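Local coordinates for serine acetyltransferase 1, putative (Entamoeba histolytica, PDB 7BW9), which probably catalyses the transfer of an acetyl group from acetyl-CoA to serine in cysteine biosynthesis, and binds cysteine, at residues Ser3-Thr8 with Ala91-Phe96; Ala85-Thr90 with Tyr143-Ile148; Val97-Leu102 with Gln136-Ile141. All blocks are in the same frame, centred on the assembly; numbering follows the deposited sequence.

Interaction 1: Ser3-Thr8 with Ala91-Phe96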
loop_
_atom_site.group_PDB
_atom_site.type_symbol
_atom_site.label_atom_id
_atom_site.label_comp_id
_atom_site.label_asym_id
_atom_site.label_seq_id
_atom_site.Cartn_x
_atom_site.Cartn_y
_atom_site.Cartn_z
ATOM N N SER A 3 23.099 -14.546 -28.209
ATOM C CA SER A 3 22.286 -14.977 -29.337
ATOM C C SER A 3 20.815 -15.059 -28.943
ATOM O O SER A 3 19.937 -14.672 -29.717
ATOM C CB SER A 3 22.792 -16.323 -29.851
ATOM O OG SER A 3 23.265 -17.107 -28.767
ATOM N N LEU A 4 20.527 -15.528 -27.727
ATOM C CA LEU A 4 19.138 -15.545 -27.278
ATOM C C LEU A 4 18.625 -14.129 -27.028
ATOM O O LEU A 4 17.479 -13.812 -27.366
ATOM C CB LEU A 4 18.992 -16.410 -26.030
ATOM C CG LEU A 4 17.552 -16.585 -25.526
ATOM C CD1 LEU A 4 16.585 -16.935 -26.664
ATOM C CD2 LEU A 4 17.503 -17.635 -24.435
ATOM N N LEU A 5 19.469 -13.257 -26.465
ATOM C CA LEU A 5 19.067 -11.865 -26.255
ATOM C C LEU A 5 18.771 -11.167 -27.576
ATOM O O LEU A 5 17.831 -10.366 -27.668
ATOM C CB LEU A 5 20.151 -11.113 -25.480
ATOM C CG LEU A 5 20.152 -11.309 -23.961
ATOM C CD1 LEU A 5 21.474 -10.915 -23.331
ATOM C CD2 LEU A 5 19.021 -10.509 -23.328
ATOM N N GLN A 6 19.552 -11.464 -28.620
ATOM C CA GLN A 6 19.339 -10.789 -29.897
ATOM C C GLN A 6 18.055 -11.254 -30.562
ATOM O O GLN A 6 17.323 -10.445 -31.142
ATOM C CB GLN A 6 20.527 -11.016 -30.825
ATOM C CG GLN A 6 21.589 -9.926 -30.730
ATOM C CD GLN A 6 22.956 -10.435 -31.123
ATOM O OE1 GLN A 6 23.098 -11.150 -32.115
ATOM N NE2 GLN A 6 23.970 -10.091 -30.335
ATOM N N GLN A 7 17.763 -12.551 -30.506
ATOM C CA GLN A 7 16.526 -13.023 -31.116
ATOM C C GLN A 7 15.320 -12.453 -30.390
ATOM O O GLN A 7 14.373 -11.956 -31.019
ATOM C CB GLN A 7 16.463 -14.546 -31.117
ATOM C CG GLN A 7 15.049 -15.027 -31.416
ATOM C CD GLN A 7 14.913 -16.523 -31.472
ATOM O OE1 GLN A 7 14.336 -17.144 -30.566
ATOM N NE2 GLN A 7 15.459 -17.123 -32.525
ATOM N N THR A 8 15.335 -12.517 -29.058
ATOM C CA THR A 8 14.221 -11.971 -28.291
ATOM C C THR A 8 14.050 -10.484 -28.586
ATOM O O THR A 8 12.932 -10.021 -28.837
ATOM C CB THR A 8 14.437 -12.234 -26.799
ATOM O OG1 THR A 8 14.641 -13.639 -26.589
ATOM C CG2 THR A 8 13.231 -11.789 -25.990
ATOM N N ALA A 91 14.444 -19.490 -19.974
ATOM C CA ALA A 91 12.999 -19.667 -20.071
ATOM C C ALA A 91 12.289 -18.325 -20.183
ATOM O O ALA A 91 11.363 -18.176 -20.988
ATOM C CB ALA A 91 12.480 -20.458 -18.874
ATOM N N LEU A 92 12.749 -17.319 -19.426
ATOM C CA LEU A 92 12.123 -16.000 -19.475
ATOM C C LEU A 92 12.268 -15.362 -20.853
ATOM O O LEU A 92 11.298 -14.839 -21.414
ATOM C CB LEU A 92 12.729 -15.090 -18.406
ATOM C CG LEU A 92 12.267 -13.625 -18.453
ATOM C CD1 LEU A 92 10.735 -13.494 -18.424
ATOM C CD2 LEU A 92 12.874 -12.837 -17.305
ATOM N N LEU A 93 13.485 -15.370 -21.404
ATOM C CA LEU A 93 13.708 -14.784 -22.726
ATOM C C LEU A 93 12.846 -15.465 -23.781
ATOM O O LEU A 93 12.177 -14.799 -24.583
ATOM C CB LEU A 93 15.197 -14.875 -23.096
ATOM C CG LEU A 93 16.021 -13.837 -22.331
ATOM C CD1 LEU A 93 17.522 -14.111 -22.361
ATOM C CD2 LEU A 93 15.721 -12.436 -22.845
ATOM N N SER A 94 12.843 -16.799 -23.788
ATOM C CA SER A 94 12.066 -17.534 -24.779
ATOM C C SER A 94 10.562 -17.312 -24.633
ATOM O O SER A 94 9.825 -17.474 -25.611
ATOM C CB SER A 94 12.378 -19.025 -24.678
ATOM O OG SER A 94 11.580 -19.621 -23.670
ATOM N N GLN A 95 10.085 -16.941 -23.448
ATOM C CA GLN A 95 8.667 -16.663 -23.249
ATOM C C GLN A 95 8.319 -15.185 -23.339
ATOM O O GLN A 95 7.157 -14.823 -23.126
ATOM C CB GLN A 95 8.219 -17.195 -21.894
ATOM C CG GLN A 95 8.548 -18.646 -21.685
ATOM C CD GLN A 95 7.331 -19.487 -21.557
ATOM O OE1 GLN A 95 6.768 -19.609 -20.477
ATOM N NE2 GLN A 95 6.900 -20.077 -22.665
ATOM N N PHE A 96 9.280 -14.321 -23.671
ATOM C CA PHE A 96 9.069 -12.897 -23.445
ATOM C C PHE A 96 7.979 -12.321 -24.339
ATOM O O PHE A 96 7.190 -11.483 -23.891
ATOM C CB PHE A 96 10.371 -12.118 -23.618
ATOM C CG PHE A 96 10.552 -11.070 -22.572
ATOM C CD1 PHE A 96 9.911 -9.849 -22.690
ATOM C CD2 PHE A 96 11.307 -11.325 -21.437
ATOM C CE1 PHE A 96 10.049 -8.881 -21.707
ATOM C CE2 PHE A 96 11.455 -10.365 -20.454
ATOM C CZ PHE A 96 10.819 -9.140 -20.586
HETATM O O HOH W 1 13.215 -15.362 -27.753
#
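Leu93, close to the C-terminal end of helix 82-94, pushes its side chain against three residues of the N-terminal helix, Leu4, Leu5 and Thr8. Their spacing of one and four residues puts them on one side of that helix, so a single branched leucine can meet them all. With chi1 at -75°, Leu93 CG stands beside its own backbone N and is turned toward the N-terminal helix. Leu93 CB faces Leu4 CG at 3.8 Å, Leu93 CD1 lies 4.0 Å from both Leu4 CG and Leu5 CD2, and Leu93 CD2 reaches Leu5 CD2 at 3.9 Å. Leu4 CG and CD2 thus rest on Leu93 CB while Leu93 CD1 lies against Leu4 CG, a close fit for which two leucines are well shaped.

Thr8 has a mixed role that suits a beta-branched hydroxyl residue. Its methyl, anti to the backbone N, packs CG2 to Phe96 CB at 3.7 Å, approaching the Phe96 ring obliquely, while Thr8 OG1 sits 3.7 Å from Leu93 CB. Thr8 OG1 also lies 2.9 Å from Leu4 O in its own helix. A water between Thr8 OG1 and Leu93 O is too doubtful to count as a bridge. Leu93 O accepts from Phe96 N at 3.1 Å, where the chain turns from helix 82-94 into helix 96-113.

Helix 58-79 closes the seam from a further side: Leu65 touches both Thr8 and Leu93, and Tyr70 lies on Leu5. Phe96 leads its ring away to Ile44 and Leu45 of helix 36-45, while Leu92 and Ala91 face helix 128-144, which places this contact within the N-terminal helical bundle.

Interaction 2: Ala85-Thr90 with Tyr143-Ile148; sequences AEKCIT and YMNGDI
Cys88 and Lys87 of helix 82-94 meet the turn that follows helix 128-144, chiefly at Asn145. The sulfur makes van der Waals contacts. Cys88 SG, anti to its own carbonyl carbon (chi1 -69°), rests 3.7 Å from both Asp147 CB and Asn145 O and 4.0 Å from Asn145 CB; a short, buried thiol suits a place where the backbones come this near, with the CA atoms of Cys88 and Asn145 5.5 Å apart. Lys87 adds to this packing: its side chain and that of Asn145 cross obliquely, and the methylene Lys87 CE lies on Asn145 O at 3.3 Å. No hydrogen bond crosses between the segments.

The polar approach is longer. A bend at chi4 (59°) carries the ammonium to one end of the amide, where Lys87 NZ stands 3.6 Å from Asn145 OD1, electrostatic proximity in place of a bond. A positive charge beside carbonyls at the C-terminal end of a helix is probably favourable, and the long exposed lysine can supply it while its methylenes pack. The amide's other end, ND2, bonds back to Ile141 O.

The turn itself is fixed by the backbone. Gly146 is the C-prime residue of a Schellman motif, with Gly146 N on Tyr143 O at 3.0 Å and Asp147 N on Leu142 O; its positive phi (116°) is easily adopted by a residue without a side chain. Asp147 then N-caps the next helix, OD1 accepting from Tyr150 N, while its CB packs on the sulfur.

The contact thus lies at the link between helices 128-144 and 148-162, against the flank of helix 82-94. Leu142 backs Cys88 and Asp147, Ile76 of helix 58-79 touches Asp147, and Ile148 packs on Ser118 of the second subunit.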
loop_
_atom_site.group_PDB
_atom_site.type_symbol
_atom_site.label_atom_id
_atom_site.label_comp_id
_atom_site.label_asym_id
_atom_site.label_seq_id
_atom_site.Cartn_x
_atom_site.Cartn_y
_atom_site.Cartn_z
ATOM N N ALA A 85 20.319 -19.809 -12.387
ATOM C CA ALA A 85 20.048 -18.471 -12.903
ATOM C C ALA A 85 19.954 -18.472 -14.428
ATOM O O ALA A 85 18.995 -17.935 -15.000
ATOM C CB ALA A 85 21.125 -17.504 -12.414
ATOM N N GLU A 86 20.929 -19.098 -15.103
ATOM C CA GLU A 86 20.892 -19.208 -16.564
ATOM C C GLU A 86 19.637 -19.935 -17.041
ATOM O O GLU A 86 19.012 -19.533 -18.030
ATOM C CB GLU A 86 22.136 -19.945 -17.072
ATOM C CG GLU A 86 23.386 -19.094 -17.231
ATOM C CD GLU A 86 24.258 -19.540 -18.408
ATOM O OE1 GLU A 86 24.262 -20.753 -18.733
ATOM O OE2 GLU A 86 24.933 -18.674 -19.013
ATOM N N LYS A 87 19.280 -21.030 -16.376
ATOM C CA LYS A 87 18.074 -21.769 -16.747
ATOM C C LYS A 87 16.839 -20.876 -16.653
ATOM O O LYS A 87 16.026 -20.815 -17.587
ATOM C CB LYS A 87 17.939 -23.004 -15.852
ATOM C CG LYS A 87 16.641 -23.778 -15.982
ATOM C CD LYS A 87 16.649 -24.979 -15.033
ATOM C CE LYS A 87 15.246 -25.554 -14.811
ATOM N NZ LYS A 87 14.618 -25.995 -16.094
ATOM N N CYS A 88 16.706 -20.138 -15.545
ATOM C CA CYS A 88 15.544 -19.269 -15.370
ATOM C C CYS A 88 15.506 -18.183 -16.429
ATOM O O CYS A 88 14.446 -17.887 -16.993
ATOM C CB CYS A 88 15.557 -18.663 -13.968
ATOM S SG CYS A 88 15.231 -19.927 -12.698
ATOM N N ILE A 89 16.666 -17.589 -16.716
ATOM C CA ILE A 89 16.766 -16.516 -17.696
ATOM C C ILE A 89 16.398 -17.021 -19.083
ATOM O O ILE A 89 15.718 -16.334 -19.860
ATOM C CB ILE A 89 18.198 -15.947 -17.659
ATOM C CG1 ILE A 89 18.362 -15.072 -16.426
ATOM C CG2 ILE A 89 18.576 -15.247 -18.959
ATOM C CD1 ILE A 89 17.144 -14.302 -16.108
ATOM N N THR A 90 16.879 -18.212 -19.431
ATOM C CA THR A 90 16.614 -18.741 -20.759
ATOM C C THR A 90 15.119 -18.913 -20.964
ATOM O O THR A 90 14.563 -18.483 -21.982
ATOM C CB THR A 90 17.369 -20.061 -20.949
ATOM O OG1 THR A 90 18.778 -19.796 -20.880
ATOM C CG2 THR A 90 17.036 -20.709 -22.298
ATOM N N TYR A 143 9.777 -18.737 -11.158
ATOM C CA TYR A 143 9.401 -19.679 -10.109
ATOM C C TYR A 143 9.253 -21.090 -10.666
ATOM O O TYR A 143 9.749 -22.054 -10.072
ATOM C CB TYR A 143 8.110 -19.198 -9.437
ATOM C CG TYR A 143 7.443 -20.176 -8.488
ATOM C CD1 TYR A 143 6.620 -21.190 -8.975
ATOM C CD2 TYR A 143 7.587 -20.048 -7.103
ATOM C CE1 TYR A 143 5.991 -22.083 -8.122
ATOM C CE2 TYR A 143 6.949 -20.934 -6.230
ATOM C CZ TYR A 143 6.149 -21.944 -6.748
ATOM O OH TYR A 143 5.506 -22.829 -5.913
ATOM N N MET A 144 8.588 -21.225 -11.822
ATOM C CA MET A 144 8.349 -22.536 -12.427
ATOM C C MET A 144 9.638 -23.221 -12.871
ATOM O O MET A 144 9.672 -24.451 -12.976
ATOM C CB MET A 144 7.408 -22.403 -13.629
ATOM C CG MET A 144 5.956 -22.103 -13.278
ATOM S SD MET A 144 5.219 -23.274 -12.114
ATOM C CE MET A 144 5.533 -24.817 -12.991
ATOM N N ASN A 145 10.702 -22.467 -13.135
ATOM C CA ASN A 145 11.972 -23.075 -13.484
ATOM C C ASN A 145 12.918 -23.183 -12.299
ATOM O O ASN A 145 14.103 -23.469 -12.490
ATOM C CB ASN A 145 12.611 -22.316 -14.635
ATOM C CG ASN A 145 11.871 -22.535 -15.940
ATOM O OD1 ASN A 145 12.248 -23.389 -16.735
ATOM N ND2 ASN A 145 10.809 -21.767 -16.163
ATOM N N GLY A 146 12.420 -22.990 -11.083
ATOM C CA GLY A 146 13.101 -23.442 -9.882
ATOM C C GLY A 146 13.559 -22.357 -8.941
ATOM O O GLY A 146 14.050 -22.686 -7.851
ATOM N N ASP A 147 13.443 -21.075 -9.295
ATOM C CA ASP A 147 13.900 -19.994 -8.420
ATOM C C ASP A 147 12.727 -19.534 -7.569
ATOM O O ASP A 147 11.918 -18.707 -7.999
ATOM C CB ASP A 147 14.474 -18.832 -9.222
ATOM C CG ASP A 147 14.382 -17.512 -8.466
ATOM O OD1 ASP A 147 14.628 -17.509 -7.234
ATOM O OD2 ASP A 147 14.008 -16.489 -9.086
ATOM N N ILE A 148 12.622 -20.056 -6.353
ATOM C CA ILE A 148 11.504 -19.641 -5.518
ATOM C C ILE A 148 11.842 -18.410 -4.686
ATOM O O ILE A 148 10.926 -17.685 -4.282
ATOM C CB ILE A 148 11.010 -20.793 -4.626
ATOM C CG1 ILE A 148 12.062 -21.164 -3.577
ATOM C CG2 ILE A 148 10.631 -21.990 -5.488
ATOM C CD1 ILE A 148 11.643 -22.296 -2.682
#

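Interaction 3: Val97-Leu102 with Gln136-Ile141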
loop_
_atom_site.group_PDB
_atom_site.type_symbol
_atom_site.label_atom_id
_atom_site.label_comp_id
_atom_site.label_asym_id
_atom_site.label_seq_id
_atom_site.Cartn_x
_atom_site.Cartn_y
_atom_site.Cartn_z
ATOM N N VAL A 97 7.911 -12.738 -25.599
ATOM C CA VAL A 97 6.849 -12.224 -26.456
ATOM C C VAL A 97 5.495 -12.808 -26.037
ATOM O O VAL A 97 4.475 -12.112 -26.043
ATOM C CB VAL A 97 7.190 -12.492 -27.936
ATOM C CG1 VAL A 97 6.002 -12.207 -28.845
ATOM C CG2 VAL A 97 8.396 -11.631 -28.352
ATOM N N THR A 98 5.475 -14.067 -25.604
ATOM C CA THR A 98 4.249 -14.636 -25.040
ATOM C C THR A 98 3.731 -13.794 -23.874
ATOM O O THR A 98 2.535 -13.473 -23.800
ATOM C CB THR A 98 4.512 -16.071 -24.590
ATOM O OG1 THR A 98 5.056 -16.816 -25.688
ATOM C CG2 THR A 98 3.225 -16.735 -24.082
ATOM N N ILE A 99 4.634 -13.401 -22.969
ATOM C CA ILE A 99 4.262 -12.549 -21.843
ATOM C C ILE A 99 3.673 -11.240 -22.341
ATOM O O ILE A 99 2.647 -10.769 -21.834
ATOM C CB ILE A 99 5.478 -12.297 -20.931
ATOM C CG1 ILE A 99 5.940 -13.589 -20.270
ATOM C CG2 ILE A 99 5.153 -11.263 -19.861
ATOM C CD1 ILE A 99 7.211 -13.390 -19.482
ATOM N N ARG A 100 4.318 -10.630 -23.345
ATOM C CA ARG A 100 3.809 -9.376 -23.888
ATOM C C ARG A 100 2.377 -9.526 -24.403
ATOM O O ARG A 100 1.525 -8.662 -24.155
ATOM C CB ARG A 100 4.729 -8.861 -24.997
ATOM C CG ARG A 100 4.332 -7.487 -25.482
ATOM C CD ARG A 100 5.301 -6.893 -26.545
ATOM N NE ARG A 100 4.945 -5.498 -26.727
ATOM C CZ ARG A 100 4.172 -5.027 -27.699
ATOM N NH1 ARG A 100 3.703 -5.826 -28.652
ATOM N NH2 ARG A 100 3.889 -3.737 -27.722
ATOM N N GLU A 101 2.102 -10.607 -25.144
ATOM C CA GLU A 101 0.762 -10.820 -25.682
ATOM C C GLU A 101 -0.253 -11.011 -24.563
ATOM O O GLU A 101 -1.402 -10.565 -24.677
ATOM C CB GLU A 101 0.740 -12.028 -26.626
ATOM C CG GLU A 101 1.640 -11.896 -27.848
ATOM C CD GLU A 101 1.565 -10.510 -28.491
ATOM O OE1 GLU A 101 0.491 -10.155 -29.038
ATOM O OE2 GLU A 101 2.578 -9.767 -28.432
ATOM N N LEU A 102 0.159 -11.675 -23.474
ATOM C CA LEU A 102 -0.717 -11.848 -22.312
ATOM C C LEU A 102 -1.007 -10.517 -21.617
ATOM O O LEU A 102 -2.157 -10.239 -21.241
ATOM C CB LEU A 102 -0.091 -12.845 -21.329
ATOM C CG LEU A 102 -0.159 -14.334 -21.710
ATOM C CD1 LEU A 102 0.618 -15.192 -20.720
ATOM C CD2 LEU A 102 -1.600 -14.831 -21.837
ATOM N N GLN A 136 4.118 -10.226 -12.392
ATOM C CA GLN A 136 3.761 -11.593 -12.002
ATOM C C GLN A 136 4.042 -12.586 -13.120
ATOM O O GLN A 136 4.543 -13.687 -12.865
ATOM C CB GLN A 136 2.287 -11.680 -11.593
ATOM C CG GLN A 136 1.976 -12.892 -10.649
ATOM C CD GLN A 136 1.743 -14.194 -11.398
ATOM O OE1 GLN A 136 1.369 -14.175 -12.566
ATOM N NE2 GLN A 136 1.997 -15.326 -10.740
ATOM N N ARG A 137 3.714 -12.223 -14.362
ATOM C CA ARG A 137 3.956 -13.136 -15.471
ATOM C C ARG A 137 5.450 -13.365 -15.694
ATOM O O ARG A 137 5.852 -14.466 -16.092
ATOM C CB ARG A 137 3.255 -12.601 -16.723
ATOM C CG ARG A 137 1.733 -12.500 -16.493
ATOM C CD ARG A 137 0.948 -12.529 -17.774
ATOM N NE ARG A 137 -0.486 -12.291 -17.596
ATOM C CZ ARG A 137 -1.368 -13.227 -17.229
ATOM N NH1 ARG A 137 -0.966 -14.464 -16.974
ATOM N NH2 ARG A 137 -2.657 -12.920 -17.128
ATOM N N VAL A 138 6.289 -12.364 -15.406
ATOM C CA VAL A 138 7.730 -12.589 -15.415
ATOM C C VAL A 138 8.125 -13.503 -14.268
ATOM O O VAL A 138 8.785 -14.530 -14.470
ATOM C CB VAL A 138 8.490 -11.253 -15.340
ATOM C CG1 VAL A 138 9.932 -11.505 -14.962
ATOM C CG2 VAL A 138 8.368 -10.501 -16.657
ATOM N N ALA A 139 7.721 -13.139 -13.046
ATOM C CA ALA A 139 8.134 -13.881 -11.856
ATOM C C ALA A 139 7.718 -15.337 -11.937
ATOM O O ALA A 139 8.437 -16.220 -11.459
ATOM C CB ALA A 139 7.522 -13.250 -10.599
ATOM N N HIS A 140 6.536 -15.597 -12.500
ATOM C CA HIS A 140 5.994 -16.957 -12.514
ATOM C C HIS A 140 6.854 -17.894 -13.359
ATOM O O HIS A 140 7.001 -19.077 -13.031
ATOM C CB HIS A 140 4.554 -16.932 -13.020
ATOM C CG HIS A 140 3.897 -18.277 -13.062
ATOM N ND1 HIS A 140 3.697 -19.046 -11.937
ATOM C CD2 HIS A 140 3.381 -18.984 -14.100
ATOM C CE1 HIS A 140 3.092 -20.172 -12.281
ATOM N NE2 HIS A 140 2.896 -20.160 -13.587
ATOM N N ILE A 141 7.434 -17.386 -14.446
ATOM C CA ILE A 141 8.339 -18.217 -15.238
ATOM C C ILE A 141 9.603 -18.516 -14.449
ATOM O O ILE A 141 10.138 -19.627 -14.504
ATOM C CB ILE A 141 8.649 -17.540 -16.581
ATOM C CG1 ILE A 141 7.378 -17.522 -17.427
ATOM C CG2 ILE A 141 9.786 -18.286 -17.322
ATOM C CD1 ILE A 141 7.440 -16.602 -18.533
#
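Ile99 and Ile141 reach toward each other tip to tip, their CD1 methyls 3.4 Å apart, tighter than usual van der Waals contact. Each puts CG1 anti to its carbonyl carbon (chi1 -65° in Ile99), and an extended chi2 (174° in Ile99) carries CD1 onward to the facing helix. Ile99 fills the apolar part of the interface further: its CG2 lies 3.9 Å from Arg137 CB, the two side chains sliding past each other in opposite directions, and its CD1 is 4.2 Å from Val138 CG2. Isoleucine suits the place because it has two branches, CG2 for Arg137 and CD1 for Val138 and Ile141.

The second kind of contact is aliphatic packing on an arginine. Leu102 crosses Arg137 at about a right angle, with Leu102 CB 3.7 Å from Arg137 CD and lying over one face of the guanidinium. The nitrogens are all engaged in polar bonds: NE makes a salt bridge with Asp106, while NH1 and NH2 donate to Ile172 O and Gly173 O. Arginine suits the place because its long, buried chain can pack and still have its charge satisfied, which fixes the plane that Leu102 covers.

The local helix axes run roughly antiparallel (145°) and approach to 10.3 Å. Leu92 of helix 82-94 touches Ile99 and Val138, and through Arg137 the pair joins helices 96-113 and 128-144 to the first coil of the left-handed beta-helix.

How the interactions relate
All three contacts bind the N-terminal helices together, and none uses a residue of the cysteine pockets. Interactions 1 and 2 use successive turns of helix 82-94, whereas interactions 2 and 3 use the end and the middle of helix 128-144. Ile141 knits interaction 3 to interaction 1 by packing on Ala91, Leu92 and Gln95; Ala91 also touches Asn145 of interaction 2. Chemistry follows position. Interaction 1 is buried although it lies far from the chain's centre, and is largely leucine packing. Interaction 2, partly open, mixes a thiol with a lysine beside a helix end. Interaction 3, nearest the centre, pairs isoleucines with a buried arginine whose three side-chain nitrogens all have partners.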